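C protein alpha-antigen (Streptococcus agalactiae, PDB 1YWM) is a cell-wall-anchored surface protein that may act in both virulence and immunity, represented here by its N-terminal domain. Local coordinates at residues I53-L58 against Y69-G74; K76-G79 against Q83-S86. One frame throughout, in Å; residues are numbered along the deposited sequence.

Contact 1. Residues I53-L58 against Y69-G74; sequences IDPLQL and YVFRQG
Pro55 lays its ring over one face of the Tyr69 phenol. Its CG sits 3.6 Å from the centroid of the Tyr69 ring and 12° off the ring normal, a CH-pi contact, while Pro55 CB reaches Tyr69 CD1 at 3.6 Å and CD covers the CE1 side. Leu56 comes to the same ring from another direction: its CD2 lies in the ring plane, at the edge, 4.0 Å from Tyr69 CD1. The tyrosine side chain takes the less common rotamer with CG between the backbone N and the carbonyl carbon (chi1 64°), which turns one ring face to the proline. Its hydroxyl is hydrogen-bonded to Val81 N, which fixes the far end of the ring. Pro55 CG also meets Phe71 CZ at 3.8 Å, and Phe71 carries the apolar patch on to Leu92 and Leu118. No hydrogen bond joins the segments. Leu56 N donates to Asp54 OD2 (2.9 Å) from above the carboxylate plane at the start of the turn, and Leu58 N to Pro55 O closes the 3-10 segment. The result is an Asx turn leading into a 3-10 segment, whose proline packs on an aromatic of strand 66-73 in the beta sandwich of this fibronectin-like fold.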
loop_
_atom_site.group_PDB
_atom_site.type_symbol
_atom_site.label_atom_id
_atom_site.label_comp_id
_atom_site.label_asym_id
_atom_site.label_seq_id
_atom_site.Cartn_x
_atom_site.Cartn_y
_atom_site.Cartn_z
ATOM N N ILE A 53 5.752 8.200 -2.179
ATOM C CA ILE A 53 6.034 7.875 -0.770
ATOM C C ILE A 53 7.316 8.574 -0.320
ATOM O O ILE A 53 8.388 8.307 -0.860
ATOM C CB ILE A 53 6.179 6.345 -0.580
ATOM C CG1 ILE A 53 4.908 5.608 -1.039
ATOM C CG2 ILE A 53 6.541 5.997 0.888
ATOM C CD1 ILE A 53 3.575 6.111 -0.334
ATOM N N ASP A 54 7.156 9.448 0.669
ATOM C CA ASP A 54 8.256 10.073 1.364
ATOM C C ASP A 54 8.182 9.636 2.820
ATOM O O ASP A 54 7.326 10.120 3.566
ATOM C CB ASP A 54 8.119 11.592 1.286
ATOM C CG ASP A 54 9.188 12.304 2.097
ATOM O OD1 ASP A 54 9.174 13.548 2.110
ATOM O OD2 ASP A 54 10.052 11.691 2.770
ATOM N N PRO A 55 9.049 8.694 3.226
ATOM C CA PRO A 55 8.992 8.152 4.594
ATOM C C PRO A 55 9.100 9.225 5.672
ATOM O O PRO A 55 8.541 9.041 6.767
ATOM C CB PRO A 55 10.187 7.192 4.660
ATOM C CG PRO A 55 10.394 6.771 3.207
ATOM C CD PRO A 55 10.125 8.078 2.421
ATOM N N LEU A 56 9.773 10.335 5.369
ATOM C CA LEU A 56 9.872 11.429 6.359
ATOM C C LEU A 56 8.540 12.052 6.690
ATOM O O LEU A 56 8.363 12.648 7.760
ATOM C CB LEU A 56 10.886 12.493 5.935
ATOM C CG LEU A 56 12.363 12.065 5.914
ATOM C CD1 LEU A 56 13.282 13.245 5.535
ATOM C CD2 LEU A 56 12.797 11.431 7.241
ATOM N N GLN A 57 7.572 11.910 5.785
ATOM C CA GLN A 57 6.254 12.471 6.052
ATOM C C GLN A 57 5.447 11.597 7.017
ATOM O O GLN A 57 4.388 12.010 7.473
ATOM C CB GLN A 57 5.497 12.757 4.733
ATOM C CG GLN A 57 6.124 13.911 3.934
ATOM C CD GLN A 57 5.526 14.111 2.551
ATOM O OE1 GLN A 57 4.482 13.545 2.221
ATOM N NE2 GLN A 57 6.197 14.920 1.734
ATOM N N LEU A 58 5.982 10.426 7.384
ATOM C CA LEU A 58 5.275 9.511 8.280
ATOM C C LEU A 58 5.602 9.773 9.740
ATOM O O LEU A 58 5.075 9.111 10.630
ATOM C CB LEU A 58 5.580 8.050 7.906
ATOM C CG LEU A 58 5.330 7.684 6.423
ATOM C CD1 LEU A 58 5.734 6.222 6.150
ATOM C CD2 LEU A 58 3.848 7.910 6.090
ATOM N N TYR A 69 15.858 8.317 7.425
ATOM C CA TYR A 69 15.289 6.963 7.507
ATOM C C TYR A 69 16.224 5.910 6.965
ATOM O O TYR A 69 17.068 6.184 6.108
ATOM C CB TYR A 69 13.937 6.894 6.785
ATOM C CG TYR A 69 13.955 7.143 5.303
ATOM C CD1 TYR A 69 13.586 8.390 4.777
ATOM C CD2 TYR A 69 14.275 6.120 4.423
ATOM C CE1 TYR A 69 13.568 8.603 3.375
ATOM C CE2 TYR A 69 14.279 6.315 3.052
ATOM C CZ TYR A 69 13.901 7.554 2.539
ATOM O OH TYR A 69 13.906 7.700 1.173
ATOM N N VAL A 70 16.076 4.681 7.459
ATOM C CA VAL A 70 16.893 3.583 6.966
ATOM C C VAL A 70 15.975 2.401 6.977
ATOM O O VAL A 70 15.320 2.128 7.986
ATOM C CB VAL A 70 18.132 3.212 7.891
ATOM C CG1 VAL A 70 19.029 2.190 7.121
ATOM C CG2 VAL A 70 18.924 4.425 8.257
ATOM N N PHE A 71 15.933 1.704 5.851
ATOM C CA PHE A 71 15.205 0.438 5.770
ATOM C C PHE A 71 16.210 -0.692 5.947
ATOM O O PHE A 71 17.363 -0.592 5.503
ATOM C CB PHE A 71 14.555 0.284 4.370
ATOM C CG PHE A 71 13.448 1.268 4.089
ATOM C CD1 PHE A 71 13.646 2.330 3.211
ATOM C CD2 PHE A 71 12.187 1.105 4.661
ATOM C CE1 PHE A 71 12.614 3.236 2.909
ATOM C CE2 PHE A 71 11.145 2.025 4.382
ATOM C CZ PHE A 71 11.362 3.080 3.496
ATOM N N ARG A 72 15.767 -1.782 6.559
ATOM C CA ARG A 72 16.553 -3.000 6.573
ATOM C C ARG A 72 15.646 -4.086 6.004
ATOM O O ARG A 72 14.534 -4.288 6.511
ATOM C CB ARG A 72 16.873 -3.347 8.025
ATOM C CG ARG A 72 17.559 -4.675 8.169
ATOM C CD ARG A 72 18.980 -4.617 7.776
ATOM N NE ARG A 72 19.665 -5.900 7.913
ATOM C CZ ARG A 72 20.894 -6.106 7.476
ATOM N NH1 ARG A 72 21.574 -5.090 6.932
ATOM N NH2 ARG A 72 21.467 -7.315 7.610
ATOM N N GLN A 73 16.134 -4.767 4.978
ATOM C CA GLN A 73 15.397 -5.849 4.343
ATOM C C GLN A 73 16.396 -6.880 3.865
ATOM O O GLN A 73 17.347 -6.536 3.169
ATOM C CB GLN A 73 14.632 -5.316 3.131
ATOM C CG GLN A 73 13.773 -6.401 2.489
ATOM C CD GLN A 73 12.970 -5.866 1.354
ATOM O OE1 GLN A 73 13.396 -4.936 0.669
ATOM N NE2 GLN A 73 11.803 -6.450 1.140
ATOM N N GLY A 74 16.184 -8.146 4.217
ATOM C CA GLY A 74 17.171 -9.162 3.900
ATOM C C GLY A 74 18.488 -8.840 4.599
ATOM O O GLY A 74 18.505 -8.578 5.808
#

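Contact 2. Residues K76-G79 against Q83-S86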
loop_
_atom_site.group_PDB
_atom_site.type_symbol
_atom_site.label_atom_id
_atom_site.label_comp_id
_atom_site.label_asym_id
_atom_site.label_seq_id
_atom_site.Cartn_x
_atom_site.Cartn_y
_atom_site.Cartn_z
ATOM N N LYS A 76 20.398 -6.253 3.619
ATOM C CA LYS A 76 20.759 -4.916 3.129
ATOM C C LYS A 76 20.096 -3.754 3.876
ATOM O O LYS A 76 18.969 -3.863 4.312
ATOM C CB LYS A 76 20.476 -4.800 1.621
ATOM C CG LYS A 76 21.469 -5.610 0.763
ATOM C CD LYS A 76 22.070 -4.798 -0.379
ATOM C CE LYS A 76 23.517 -5.223 -0.664
ATOM N NZ LYS A 76 23.774 -5.544 -2.110
ATOM N N TYR A 77 20.817 -2.640 4.009
ATOM C CA TYR A 77 20.204 -1.379 4.407
ATOM C C TYR A 77 19.936 -0.528 3.174
ATOM O O TYR A 77 20.707 -0.570 2.217
ATOM C CB TYR A 77 21.161 -0.595 5.297
ATOM C CG TYR A 77 21.439 -1.208 6.651
ATOM C CD1 TYR A 77 20.493 -1.140 7.680
ATOM C CD2 TYR A 77 22.683 -1.779 6.925
ATOM C CE1 TYR A 77 20.780 -1.682 8.937
ATOM C CE2 TYR A 77 22.971 -2.329 8.172
ATOM C CZ TYR A 77 22.017 -2.281 9.162
ATOM O OH TYR A 77 22.298 -2.801 10.407
ATOM N N TYR A 78 18.858 0.242 3.212
ATOM C CA TYR A 78 18.513 1.141 2.125
ATOM C C TYR A 78 18.194 2.488 2.696
ATOM O O TYR A 78 17.382 2.598 3.607
ATOM C CB TYR A 78 17.281 0.669 1.342
ATOM C CG TYR A 78 17.462 -0.672 0.679
ATOM C CD1 TYR A 78 16.791 -1.785 1.167
ATOM C CD2 TYR A 78 18.318 -0.833 -0.429
ATOM C CE1 TYR A 78 16.947 -3.021 0.582
ATOM C CE2 TYR A 78 18.490 -2.072 -1.020
ATOM C CZ TYR A 78 17.787 -3.160 -0.510
ATOM O OH TYR A 78 17.929 -4.403 -1.054
ATOM N N GLY A 79 18.824 3.504 2.121
ATOM C CA GLY A 79 18.624 4.890 2.509
ATOM C C GLY A 79 17.673 5.669 1.616
ATOM O O GLY A 79 17.391 6.841 1.888
ATOM N N GLN A 83 14.840 2.429 -3.660
ATOM C CA GLN A 83 15.601 1.178 -3.754
ATOM C C GLN A 83 14.839 -0.089 -3.347
ATOM O O GLN A 83 15.333 -1.209 -3.590
ATOM C CB GLN A 83 16.886 1.236 -2.912
ATOM C CG GLN A 83 17.802 2.422 -3.217
ATOM C CD GLN A 83 18.965 2.384 -2.235
ATOM O OE1 GLN A 83 18.817 2.804 -1.094
ATOM N NE2 GLN A 83 20.090 1.809 -2.653
ATOM N N LEU A 84 13.687 0.071 -2.686
ATOM C CA LEU A 84 12.880 -1.085 -2.307
ATOM C C LEU A 84 12.346 -1.746 -3.582
ATOM O O LEU A 84 11.731 -1.093 -4.404
ATOM C CB LEU A 84 11.705 -0.694 -1.410
ATOM C CG LEU A 84 12.100 -0.089 -0.052
ATOM C CD1 LEU A 84 10.880 0.187 0.747
ATOM C CD2 LEU A 84 13.064 -1.035 0.711
ATOM N N GLN A 85 12.588 -3.032 -3.727
ATOM C CA GLN A 85 12.208 -3.722 -4.976
ATOM C C GLN A 85 11.558 -5.072 -4.722
ATOM O O GLN A 85 11.057 -5.719 -5.642
ATOM C CB GLN A 85 13.426 -3.910 -5.881
ATOM C CG GLN A 85 14.101 -2.610 -6.352
ATOM C CD GLN A 85 13.302 -1.858 -7.409
ATOM O OE1 GLN A 85 12.777 -2.463 -8.346
ATOM N NE2 GLN A 85 13.213 -0.533 -7.262
ATOM N N SER A 86 11.567 -5.497 -3.479
ATOM C CA SER A 86 11.021 -6.806 -3.122
ATOM C C SER A 86 9.972 -6.629 -2.044
ATOM O O SER A 86 10.128 -5.782 -1.166
ATOM C CB SER A 86 12.139 -7.708 -2.584
ATOM O OG SER A 86 13.066 -8.008 -3.614
HETATM O O HOH W 1 21.209 3.105 0.322
#
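Gln83 CB packs off one side of the Tyr78 ring plane and beyond its rim, 3.5 Å from Tyr78 CD2. The glutamine chain then runs on extended beyond CG, bringing its amide round to the ring edge, where NE2 lies in the ring plane; the two flat groups are nearly perpendicular, 83° apart. The carbonyl oxygen of Gln83 stands over one ring face, displaced toward the rim. Leu84 adds an apolar touch further round, its CD2 lying 3.8 Å from Tyr78 CD1. The polar link is slight: Gly79 N gives a weak hydrogen bond to Gln83 OE1 (3.3 Å, 125°). A water bridges the same pair, sharing the Gly79 N-H with OE1: it accepts from Gly79 N at 3.0 Å and donates to Gln83 OE1 at 2.8 Å. OE1 thus takes hydrogen bonds from Asp80 N and the water, with only a weak one from Gly79 N. Further out, Tyr78 is placed by backbone pairing with Phe71 and by side-chain packing on Gln73, while Leu84 is buried against Phe71, Gln73 and Leu45 of helix 45-49. These contacts belong to the loop that follows edge strand 76-78 of the beta sandwich, packed back on the strand it leaves.

Overall arrangement
Contact 1 and contact 2 have centres about 9 Å apart and meet through the sheet, since strands 66-73 and 76-78 are antiparallel neighbours. Phe71 N and Tyr78 O, 2.8 Å apart, probably form a hydrogen bond between them, as do Gln73 NE2 and Ser86 O at 2.9 Å. Both contacts are partly buried and turn on a tyrosine, but their chemistry differs. Contact 1 is wholly apolar across its segments and joins the loop before strand 59-61 to strand 66-73; contact 2 is built on edge strand 76-78 and mixes apolar packing with a weak hydrogen bond to a side-chain amide oxygen and a bridging water. Phe71 of strand 66-73 lies between the two, linking their apolar parts.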